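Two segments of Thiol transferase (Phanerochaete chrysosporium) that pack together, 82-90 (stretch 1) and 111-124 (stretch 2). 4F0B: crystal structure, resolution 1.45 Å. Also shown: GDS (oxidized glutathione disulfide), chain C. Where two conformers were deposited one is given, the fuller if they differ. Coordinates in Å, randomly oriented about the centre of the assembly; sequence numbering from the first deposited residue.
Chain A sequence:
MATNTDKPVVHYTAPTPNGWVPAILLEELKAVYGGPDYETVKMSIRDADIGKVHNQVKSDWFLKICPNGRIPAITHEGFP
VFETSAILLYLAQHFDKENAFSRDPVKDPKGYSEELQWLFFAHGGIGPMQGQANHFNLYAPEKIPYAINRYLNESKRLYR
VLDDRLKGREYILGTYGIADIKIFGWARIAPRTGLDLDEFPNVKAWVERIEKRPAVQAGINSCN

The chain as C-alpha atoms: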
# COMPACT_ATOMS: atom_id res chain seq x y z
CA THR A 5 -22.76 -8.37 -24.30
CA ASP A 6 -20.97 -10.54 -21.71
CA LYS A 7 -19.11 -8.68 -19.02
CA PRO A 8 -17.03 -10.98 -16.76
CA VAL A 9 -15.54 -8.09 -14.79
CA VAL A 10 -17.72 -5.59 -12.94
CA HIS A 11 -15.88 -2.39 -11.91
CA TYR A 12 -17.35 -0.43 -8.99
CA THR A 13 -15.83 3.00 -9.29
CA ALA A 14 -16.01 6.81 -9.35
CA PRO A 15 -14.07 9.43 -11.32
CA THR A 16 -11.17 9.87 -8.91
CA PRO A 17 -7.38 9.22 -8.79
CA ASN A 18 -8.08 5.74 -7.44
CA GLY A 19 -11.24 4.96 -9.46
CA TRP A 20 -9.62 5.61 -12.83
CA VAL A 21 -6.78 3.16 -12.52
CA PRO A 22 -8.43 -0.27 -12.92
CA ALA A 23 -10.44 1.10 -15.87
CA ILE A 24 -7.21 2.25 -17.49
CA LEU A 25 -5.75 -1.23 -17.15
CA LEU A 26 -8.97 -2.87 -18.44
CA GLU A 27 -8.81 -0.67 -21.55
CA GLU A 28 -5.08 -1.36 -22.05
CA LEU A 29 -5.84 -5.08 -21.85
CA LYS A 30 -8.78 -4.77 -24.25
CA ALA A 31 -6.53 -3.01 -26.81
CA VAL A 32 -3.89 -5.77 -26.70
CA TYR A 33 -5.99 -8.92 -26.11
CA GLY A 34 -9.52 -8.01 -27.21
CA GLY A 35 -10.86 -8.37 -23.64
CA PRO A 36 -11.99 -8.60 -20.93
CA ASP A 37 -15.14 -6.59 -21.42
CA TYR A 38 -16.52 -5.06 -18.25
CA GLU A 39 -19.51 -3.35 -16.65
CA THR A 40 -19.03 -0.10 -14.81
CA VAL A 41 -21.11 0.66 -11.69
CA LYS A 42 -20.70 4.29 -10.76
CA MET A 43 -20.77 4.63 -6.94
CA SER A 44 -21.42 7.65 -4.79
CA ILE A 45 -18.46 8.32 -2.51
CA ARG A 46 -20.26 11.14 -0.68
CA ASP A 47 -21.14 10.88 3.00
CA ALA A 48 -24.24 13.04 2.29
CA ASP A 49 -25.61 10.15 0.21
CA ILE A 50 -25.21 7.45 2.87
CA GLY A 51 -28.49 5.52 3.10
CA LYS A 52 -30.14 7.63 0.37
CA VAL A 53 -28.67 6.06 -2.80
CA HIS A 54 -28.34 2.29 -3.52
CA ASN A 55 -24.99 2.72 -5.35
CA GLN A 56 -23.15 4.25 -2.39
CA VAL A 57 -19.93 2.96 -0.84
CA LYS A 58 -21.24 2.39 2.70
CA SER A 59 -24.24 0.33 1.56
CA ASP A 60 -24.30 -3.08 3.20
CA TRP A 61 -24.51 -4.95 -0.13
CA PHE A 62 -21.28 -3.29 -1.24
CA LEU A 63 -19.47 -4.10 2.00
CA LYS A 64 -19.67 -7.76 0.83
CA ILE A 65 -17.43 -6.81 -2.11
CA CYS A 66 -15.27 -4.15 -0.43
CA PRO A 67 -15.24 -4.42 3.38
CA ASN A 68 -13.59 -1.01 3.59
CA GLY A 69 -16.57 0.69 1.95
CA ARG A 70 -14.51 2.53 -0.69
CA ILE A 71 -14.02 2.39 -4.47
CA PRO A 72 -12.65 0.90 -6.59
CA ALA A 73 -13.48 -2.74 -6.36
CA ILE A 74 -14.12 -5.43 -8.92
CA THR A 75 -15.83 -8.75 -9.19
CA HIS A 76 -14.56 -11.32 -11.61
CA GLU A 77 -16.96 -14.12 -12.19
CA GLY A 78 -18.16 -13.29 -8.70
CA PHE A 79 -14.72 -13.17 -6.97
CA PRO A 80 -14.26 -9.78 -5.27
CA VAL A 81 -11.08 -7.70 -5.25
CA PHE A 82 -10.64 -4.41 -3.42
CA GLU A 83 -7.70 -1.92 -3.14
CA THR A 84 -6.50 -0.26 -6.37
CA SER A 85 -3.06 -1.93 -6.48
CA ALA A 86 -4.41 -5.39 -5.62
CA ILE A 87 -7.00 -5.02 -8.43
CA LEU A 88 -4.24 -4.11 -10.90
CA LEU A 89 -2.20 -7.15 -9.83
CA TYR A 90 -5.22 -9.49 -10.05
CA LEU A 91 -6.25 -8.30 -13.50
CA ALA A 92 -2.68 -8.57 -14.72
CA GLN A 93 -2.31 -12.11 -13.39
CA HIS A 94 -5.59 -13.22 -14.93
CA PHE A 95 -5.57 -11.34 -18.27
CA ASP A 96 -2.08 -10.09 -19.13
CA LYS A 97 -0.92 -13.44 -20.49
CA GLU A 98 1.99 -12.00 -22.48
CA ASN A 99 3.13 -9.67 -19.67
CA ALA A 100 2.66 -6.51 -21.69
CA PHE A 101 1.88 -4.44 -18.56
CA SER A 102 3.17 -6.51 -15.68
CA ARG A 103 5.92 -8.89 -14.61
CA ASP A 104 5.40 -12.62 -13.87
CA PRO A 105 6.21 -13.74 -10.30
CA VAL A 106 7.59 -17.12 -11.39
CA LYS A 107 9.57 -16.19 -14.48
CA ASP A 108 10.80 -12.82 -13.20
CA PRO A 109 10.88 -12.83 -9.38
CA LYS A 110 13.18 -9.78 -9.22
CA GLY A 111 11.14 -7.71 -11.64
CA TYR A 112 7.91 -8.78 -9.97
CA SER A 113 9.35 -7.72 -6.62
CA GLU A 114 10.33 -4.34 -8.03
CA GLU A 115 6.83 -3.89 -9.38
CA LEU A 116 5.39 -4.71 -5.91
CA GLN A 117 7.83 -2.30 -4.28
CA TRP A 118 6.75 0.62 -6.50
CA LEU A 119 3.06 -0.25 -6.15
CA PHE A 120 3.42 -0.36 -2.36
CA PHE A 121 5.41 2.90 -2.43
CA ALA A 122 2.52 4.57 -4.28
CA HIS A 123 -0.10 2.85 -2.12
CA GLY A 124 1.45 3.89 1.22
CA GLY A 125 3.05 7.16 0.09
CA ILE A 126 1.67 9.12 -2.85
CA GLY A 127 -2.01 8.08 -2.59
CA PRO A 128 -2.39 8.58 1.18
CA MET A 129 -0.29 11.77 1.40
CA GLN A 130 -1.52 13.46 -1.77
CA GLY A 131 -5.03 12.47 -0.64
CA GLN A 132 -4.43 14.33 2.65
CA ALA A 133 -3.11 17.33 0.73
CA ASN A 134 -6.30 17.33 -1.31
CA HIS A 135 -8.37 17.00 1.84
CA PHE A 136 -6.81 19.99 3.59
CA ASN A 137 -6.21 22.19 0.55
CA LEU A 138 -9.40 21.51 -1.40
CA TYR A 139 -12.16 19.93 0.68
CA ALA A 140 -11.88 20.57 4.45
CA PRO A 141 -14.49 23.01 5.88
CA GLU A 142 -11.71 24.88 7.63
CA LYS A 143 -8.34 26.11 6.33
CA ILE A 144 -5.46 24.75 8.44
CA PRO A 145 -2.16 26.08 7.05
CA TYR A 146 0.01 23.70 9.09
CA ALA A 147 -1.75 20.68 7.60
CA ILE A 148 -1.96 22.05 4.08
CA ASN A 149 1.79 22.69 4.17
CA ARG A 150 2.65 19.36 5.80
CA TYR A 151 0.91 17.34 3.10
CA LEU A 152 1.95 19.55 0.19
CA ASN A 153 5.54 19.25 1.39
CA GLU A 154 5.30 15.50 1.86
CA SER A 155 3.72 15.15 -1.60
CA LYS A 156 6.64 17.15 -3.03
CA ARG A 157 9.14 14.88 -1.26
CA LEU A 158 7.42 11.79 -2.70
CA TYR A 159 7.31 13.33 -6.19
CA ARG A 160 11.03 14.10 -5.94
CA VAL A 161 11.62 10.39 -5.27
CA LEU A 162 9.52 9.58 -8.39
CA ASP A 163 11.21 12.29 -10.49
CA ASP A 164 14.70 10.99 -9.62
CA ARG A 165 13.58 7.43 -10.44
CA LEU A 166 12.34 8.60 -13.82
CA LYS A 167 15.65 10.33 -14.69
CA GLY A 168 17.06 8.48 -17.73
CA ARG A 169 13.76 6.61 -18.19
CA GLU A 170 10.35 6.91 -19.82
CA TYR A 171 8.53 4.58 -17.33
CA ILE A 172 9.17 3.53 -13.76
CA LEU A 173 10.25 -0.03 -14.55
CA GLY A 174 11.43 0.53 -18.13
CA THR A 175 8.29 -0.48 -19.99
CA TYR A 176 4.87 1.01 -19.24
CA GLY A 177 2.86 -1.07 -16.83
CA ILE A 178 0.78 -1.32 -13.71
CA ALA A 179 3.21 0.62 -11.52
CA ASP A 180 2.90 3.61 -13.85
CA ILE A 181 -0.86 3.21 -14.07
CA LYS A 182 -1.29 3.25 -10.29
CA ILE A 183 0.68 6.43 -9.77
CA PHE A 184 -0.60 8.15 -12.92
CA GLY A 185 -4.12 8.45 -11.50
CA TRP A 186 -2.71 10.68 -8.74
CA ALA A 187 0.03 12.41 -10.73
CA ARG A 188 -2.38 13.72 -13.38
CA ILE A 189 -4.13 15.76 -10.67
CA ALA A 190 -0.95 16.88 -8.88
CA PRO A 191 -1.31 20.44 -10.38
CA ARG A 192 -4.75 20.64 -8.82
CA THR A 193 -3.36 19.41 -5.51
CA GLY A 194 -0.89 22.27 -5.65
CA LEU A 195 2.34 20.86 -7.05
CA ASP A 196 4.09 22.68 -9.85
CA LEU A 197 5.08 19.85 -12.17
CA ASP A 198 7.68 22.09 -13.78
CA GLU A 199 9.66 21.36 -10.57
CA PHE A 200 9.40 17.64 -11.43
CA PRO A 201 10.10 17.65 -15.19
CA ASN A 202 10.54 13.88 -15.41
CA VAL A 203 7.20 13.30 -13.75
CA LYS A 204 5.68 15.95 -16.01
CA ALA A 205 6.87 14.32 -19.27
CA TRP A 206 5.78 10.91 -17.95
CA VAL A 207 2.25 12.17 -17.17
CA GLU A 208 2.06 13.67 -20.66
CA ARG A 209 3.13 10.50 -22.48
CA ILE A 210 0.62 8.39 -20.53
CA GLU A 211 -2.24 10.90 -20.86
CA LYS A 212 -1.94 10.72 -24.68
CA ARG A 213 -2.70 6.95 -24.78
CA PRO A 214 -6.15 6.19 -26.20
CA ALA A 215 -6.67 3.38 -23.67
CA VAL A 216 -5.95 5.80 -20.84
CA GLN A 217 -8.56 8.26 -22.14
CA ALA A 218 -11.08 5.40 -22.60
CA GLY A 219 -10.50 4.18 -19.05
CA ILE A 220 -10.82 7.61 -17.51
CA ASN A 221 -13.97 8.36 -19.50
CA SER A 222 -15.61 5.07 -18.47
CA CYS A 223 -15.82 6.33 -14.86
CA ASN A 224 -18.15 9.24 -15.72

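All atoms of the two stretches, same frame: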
# COMPACT_ATOMS: atom_id res chain seq x y z
N PHE A 82 -10.68 -5.83 -3.78
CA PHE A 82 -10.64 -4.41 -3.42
C PHE A 82 -9.19 -3.97 -3.24
O PHE A 82 -8.27 -4.83 -3.22
CB PHE A 82 -11.55 -4.08 -2.18
CG PHE A 82 -11.03 -4.60 -0.86
CD1 PHE A 82 -11.13 -5.94 -0.53
CD2 PHE A 82 -10.49 -3.72 0.08
CE1 PHE A 82 -10.65 -6.41 0.71
CE2 PHE A 82 -10.01 -4.20 1.32
CZ PHE A 82 -10.10 -5.53 1.62
N GLU A 83 -9.00 -2.65 -3.17
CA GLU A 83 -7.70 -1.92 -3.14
C GLU A 83 -7.11 -1.80 -4.54
O GLU A 83 -6.75 -2.81 -5.17
CB GLU A 83 -6.67 -2.56 -2.19
CG GLU A 83 -7.11 -2.56 -0.72
CD GLU A 83 -7.09 -1.17 -0.09
OE1 GLU A 83 -6.20 -0.35 -0.46
OE2 GLU A 83 -7.96 -0.87 0.75
N THR A 84 -7.04 -0.56 -5.03
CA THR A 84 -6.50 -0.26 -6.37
C THR A 84 -5.37 -1.20 -6.80
O THR A 84 -5.49 -1.90 -7.82
CB THR A 84 -5.93 1.19 -6.46
OG1 THR A 84 -5.05 1.42 -5.35
CG2 THR A 84 -7.06 2.20 -6.48
N SER A 85 -4.26 -1.21 -6.05
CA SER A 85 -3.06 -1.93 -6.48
C SER A 85 -3.28 -3.41 -6.55
O SER A 85 -2.77 -4.10 -7.47
CB SER A 85 -1.91 -1.60 -5.54
OG SER A 85 -1.71 -0.19 -5.56
N ALA A 86 -4.10 -3.95 -5.62
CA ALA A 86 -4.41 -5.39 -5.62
C ALA A 86 -5.27 -5.74 -6.84
O ALA A 86 -5.14 -6.83 -7.43
CB ALA A 86 -5.14 -5.79 -4.31
N ILE A 87 -6.17 -4.84 -7.22
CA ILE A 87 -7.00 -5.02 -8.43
C ILE A 87 -6.12 -5.05 -9.69
O ILE A 87 -6.28 -5.94 -10.55
CB ILE A 87 -8.03 -3.90 -8.55
CG1 ILE A 87 -9.03 -3.97 -7.37
CG2 ILE A 87 -8.77 -4.00 -9.90
CD1 ILE A 87 -9.86 -2.70 -7.17
N LEU A 88 -5.15 -4.12 -9.75
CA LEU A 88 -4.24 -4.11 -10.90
C LEU A 88 -3.47 -5.43 -10.99
O LEU A 88 -3.34 -6.02 -12.06
CB LEU A 88 -3.27 -2.92 -10.78
CG LEU A 88 -3.93 -1.55 -10.85
CD1 LEU A 88 -2.88 -0.45 -10.63
CD2 LEU A 88 -4.57 -1.27 -12.21
N LEU A 89 -2.94 -5.88 -9.86
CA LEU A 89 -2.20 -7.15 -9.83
C LEU A 89 -3.08 -8.35 -10.22
O LEU A 89 -2.65 -9.21 -10.98
CB LEU A 89 -1.58 -7.37 -8.44
CG LEU A 89 -0.40 -6.42 -8.19
CD1 LEU A 89 -0.17 -6.33 -6.70
CD2 LEU A 89 0.84 -6.98 -8.85
N TYR A 90 -4.31 -8.40 -9.71
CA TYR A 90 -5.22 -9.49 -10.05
C TYR A 90 -5.54 -9.52 -11.54
O TYR A 90 -5.50 -10.57 -12.18
CB TYR A 90 -6.54 -9.30 -9.30
CG TYR A 90 -7.53 -10.41 -9.59
CD1 TYR A 90 -7.51 -11.60 -8.85
CD2 TYR A 90 -8.46 -10.30 -10.63
CE1 TYR A 90 -8.41 -12.64 -9.14
CE2 TYR A 90 -9.36 -11.33 -10.92
CZ TYR A 90 -9.32 -12.50 -10.18
OH TYR A 90 -10.23 -13.53 -10.46
N GLY A 111 11.93 -8.75 -11.04
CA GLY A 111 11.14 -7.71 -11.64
C GLY A 111 9.76 -7.60 -11.01
O GLY A 111 9.22 -6.52 -10.82
N TYR A 112 9.18 -8.76 -10.68
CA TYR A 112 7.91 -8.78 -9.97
C TYR A 112 8.05 -8.11 -8.61
O TYR A 112 7.21 -7.29 -8.23
CB TYR A 112 7.40 -10.23 -9.83
CG TYR A 112 6.08 -10.33 -9.11
CD1 TYR A 112 4.90 -9.94 -9.76
CD2 TYR A 112 6.00 -10.80 -7.81
CE1 TYR A 112 3.66 -10.02 -9.11
CE2 TYR A 112 4.77 -10.88 -7.15
CZ TYR A 112 3.62 -10.49 -7.81
OH TYR A 112 2.38 -10.57 -7.16
N SER A 113 9.12 -8.43 -7.88
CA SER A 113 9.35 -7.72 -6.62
C SER A 113 9.47 -6.21 -6.80
O SER A 113 8.87 -5.45 -6.07
CB SER A 113 10.58 -8.27 -5.92
OG SER A 113 10.80 -7.52 -4.72
N GLU A 114 10.23 -5.77 -7.81
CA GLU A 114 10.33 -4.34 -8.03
C GLU A 114 8.98 -3.70 -8.32
O GLU A 114 8.69 -2.59 -7.85
CB GLU A 114 11.31 -4.00 -9.15
CG GLU A 114 12.76 -4.36 -8.86
CD GLU A 114 13.68 -3.76 -9.91
OE1 GLU A 114 14.27 -4.55 -10.68
OE2 GLU A 114 13.80 -2.50 -10.00
N GLU A 115 8.16 -4.38 -9.13
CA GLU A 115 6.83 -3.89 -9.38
C GLU A 115 6.02 -3.77 -8.08
O GLU A 115 5.38 -2.74 -7.86
CB GLU A 115 6.17 -4.82 -10.40
CG GLU A 115 4.75 -4.47 -10.73
CD GLU A 115 4.11 -5.58 -11.46
OE1 GLU A 115 3.52 -6.46 -10.80
OE2 GLU A 115 4.27 -5.63 -12.69
N LEU A 116 6.05 -4.79 -7.23
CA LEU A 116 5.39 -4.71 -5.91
C LEU A 116 5.94 -3.55 -5.08
O LEU A 116 5.19 -2.82 -4.45
CB LEU A 116 5.56 -5.99 -5.11
CG LEU A 116 4.83 -7.23 -5.63
CD1 LEU A 116 5.13 -8.40 -4.71
CD2 LEU A 116 3.31 -6.97 -5.68
N GLN A 117 7.26 -3.37 -5.09
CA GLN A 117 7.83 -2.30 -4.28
C GLN A 117 7.30 -0.94 -4.72
O GLN A 117 6.92 -0.11 -3.86
CB GLN A 117 9.36 -2.33 -4.39
CG GLN A 117 9.98 -3.60 -3.80
CD GLN A 117 11.46 -3.62 -4.05
OE1 GLN A 117 12.17 -2.67 -3.73
NE2 GLN A 117 11.95 -4.73 -4.64
N TRP A 118 7.26 -0.68 -6.03
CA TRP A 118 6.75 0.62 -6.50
C TRP A 118 5.24 0.78 -6.33
O TRP A 118 4.78 1.87 -6.02
CB TRP A 118 7.26 0.95 -7.92
CG TRP A 118 8.73 1.27 -7.88
CD1 TRP A 118 9.76 0.42 -8.12
CD2 TRP A 118 9.33 2.53 -7.50
NE1 TRP A 118 10.97 1.08 -7.95
CE2 TRP A 118 10.72 2.37 -7.55
CE3 TRP A 118 8.81 3.77 -7.15
CZ2 TRP A 118 11.61 3.41 -7.25
CZ3 TRP A 118 9.69 4.80 -6.84
CH2 TRP A 118 11.07 4.61 -6.91
N LEU A 119 4.49 -0.32 -6.45
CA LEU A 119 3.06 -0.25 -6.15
C LEU A 119 2.84 0.06 -4.68
O LEU A 119 2.02 0.94 -4.34
CB LEU A 119 2.36 -1.56 -6.52
CG LEU A 119 2.16 -1.78 -8.01
CD1 LEU A 119 1.70 -3.22 -8.24
CD2 LEU A 119 1.08 -0.85 -8.57
N PHE A 120 3.55 -0.63 -3.79
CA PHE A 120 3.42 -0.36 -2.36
C PHE A 120 3.92 1.04 -2.00
O PHE A 120 3.31 1.70 -1.11
CB PHE A 120 4.08 -1.45 -1.51
CG PHE A 120 3.23 -2.67 -1.31
CD1 PHE A 120 2.14 -2.62 -0.47
CD2 PHE A 120 3.52 -3.88 -1.97
CE1 PHE A 120 1.35 -3.74 -0.29
CE2 PHE A 120 2.74 -5.02 -1.79
CZ PHE A 120 1.63 -4.96 -0.93
N PHE A 121 4.97 1.53 -2.66
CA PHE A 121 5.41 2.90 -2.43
C PHE A 121 4.27 3.87 -2.74
O PHE A 121 4.03 4.81 -1.98
CB PHE A 121 6.65 3.17 -3.31
CG PHE A 121 6.99 4.64 -3.42
CD1 PHE A 121 7.63 5.33 -2.37
CD2 PHE A 121 6.68 5.34 -4.57
CE1 PHE A 121 7.94 6.71 -2.49
CE2 PHE A 121 6.99 6.72 -4.71
CZ PHE A 121 7.61 7.40 -3.67
N ALA A 122 3.62 3.70 -3.88
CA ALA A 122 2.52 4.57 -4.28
C ALA A 122 1.35 4.41 -3.31
O ALA A 122 0.71 5.40 -2.93
CB ALA A 122 2.02 4.17 -5.65
N HIS A 123 1.09 3.17 -2.88
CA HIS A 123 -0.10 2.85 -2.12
C HIS A 123 -0.00 3.36 -0.66
O HIS A 123 -1.02 3.67 -0.03
CB HIS A 123 -0.28 1.35 -2.16
CG HIS A 123 -1.68 0.91 -1.95
ND1 HIS A 123 -2.56 0.69 -3.00
CD2 HIS A 123 -2.35 0.63 -0.81
CE1 HIS A 123 -3.72 0.30 -2.50
NE2 HIS A 123 -3.62 0.23 -1.18
N GLY A 124 1.24 3.42 -0.15
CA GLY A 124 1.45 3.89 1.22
C GLY A 124 1.99 5.31 1.29
O GLY A 124 2.00 5.90 2.36
N1 GDS C . -6.40 2.35 -0.49
CA1 GDS C . -7.66 2.41 -1.29
C1 GDS C . -7.32 1.97 -2.74
OE1 GDS C . -6.15 2.15 -3.16
OE2 GDS C . -8.23 1.43 -3.40
CB1 GDS C . -8.18 3.85 -1.33
CG1 GDS C . -9.54 3.96 -2.04
CD1 GDS C . -10.15 5.33 -1.77
O1 GDS C . -9.62 6.22 -1.12
N2 GDS C . -11.42 5.49 -2.26
CA2 GDS C . -12.17 6.75 -2.12
C2 GDS C . -13.54 6.44 -1.55
O2 GDS C . -14.21 5.45 -1.95
CB2 GDS C . -12.38 7.47 -3.44
SG2 GDS C . -10.88 7.83 -4.36
N3 GDS C . -13.97 7.32 -0.62
CA3 GDS C . -15.30 7.15 -0.03
C3 GDS C . -15.28 7.20 1.45
OE3 GDS C . -16.37 7.02 2.02
OE4 GDS C . -14.18 7.39 2.05
N4 GDS C . -7.56 8.21 -0.73
CA4 GDS C . -6.30 7.95 -0.06
C4 GDS C . -5.47 6.79 -0.70
OE5 GDS C . -5.65 6.47 -1.90
OE6 GDS C . -4.65 6.24 0.06
C5 GDS C . -8.05 9.46 -0.77
O5 GDS C . -7.44 10.43 -0.26
CA5 GDS C . -9.38 9.65 -1.46
N5 GDS C . -10.19 10.66 -0.72
CB5 GDS C . -9.06 10.09 -2.91
SG5 GDS C . -10.54 10.11 -3.92
CA6 GDS C . -12.41 10.20 2.83
C6 GDS C . -11.50 11.09 3.69
OE7 GDS C . -10.26 11.00 3.53
OE8 GDS C . -12.06 11.81 4.56
N6 GDS C . -13.48 9.69 3.69
CB6 GDS C . -13.02 11.02 1.65
CG6 GDS C . -12.03 11.51 0.55
CD6 GDS C . -11.40 10.36 -0.17
O6 GDS C . -11.87 9.23 -0.25

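Two helices running nearly antiparallel meet in a small, two-part contact: a leucine-rich knob-into-hole packing at one end and a polar cluster centred on His123, beside the glutathione disulfide, at the other. Their axes make an angle of 154° and approach to 10.4 Å, and the backbones come nearest at Ser85 and Leu119, whose CA atoms lie 6.4 Å apart, a closeness which the small serine side chain suits.

At the apolar end, Leu89 points toward the second helix and sits among Tyr112, Glu115, Leu116 and Leu119. Leu89 CD1 lies 3.7 Å from Leu116 CD2, and Leu89 CG 3.8 Å from Leu119 CD1; a branched aliphatic chain fills such a hollow well. Glu115 adds a polar wall, with OE1 3.4 Å from Leu89 CD2, while its OE2 is hydrogen-bonded elsewhere in the structure.

One helical turn beyond Leu119, His123 uses both ring nitrogens. His123 NE2 donates to Glu83 OE1 at 2.7 Å, and His123 ND1 shares a 2.8 Å hydrogen bond with Ser85 OG; both partners lie near the ring plane, where ring nitrogens make their hydrogen bonds. Glu83 OE1 also accepts from GDS N1 at 2.7 Å, so the carboxylate ties the histidine to the ligand's amino group. Thr84 OG1 donates to GDS OE1 at 2.6 Å.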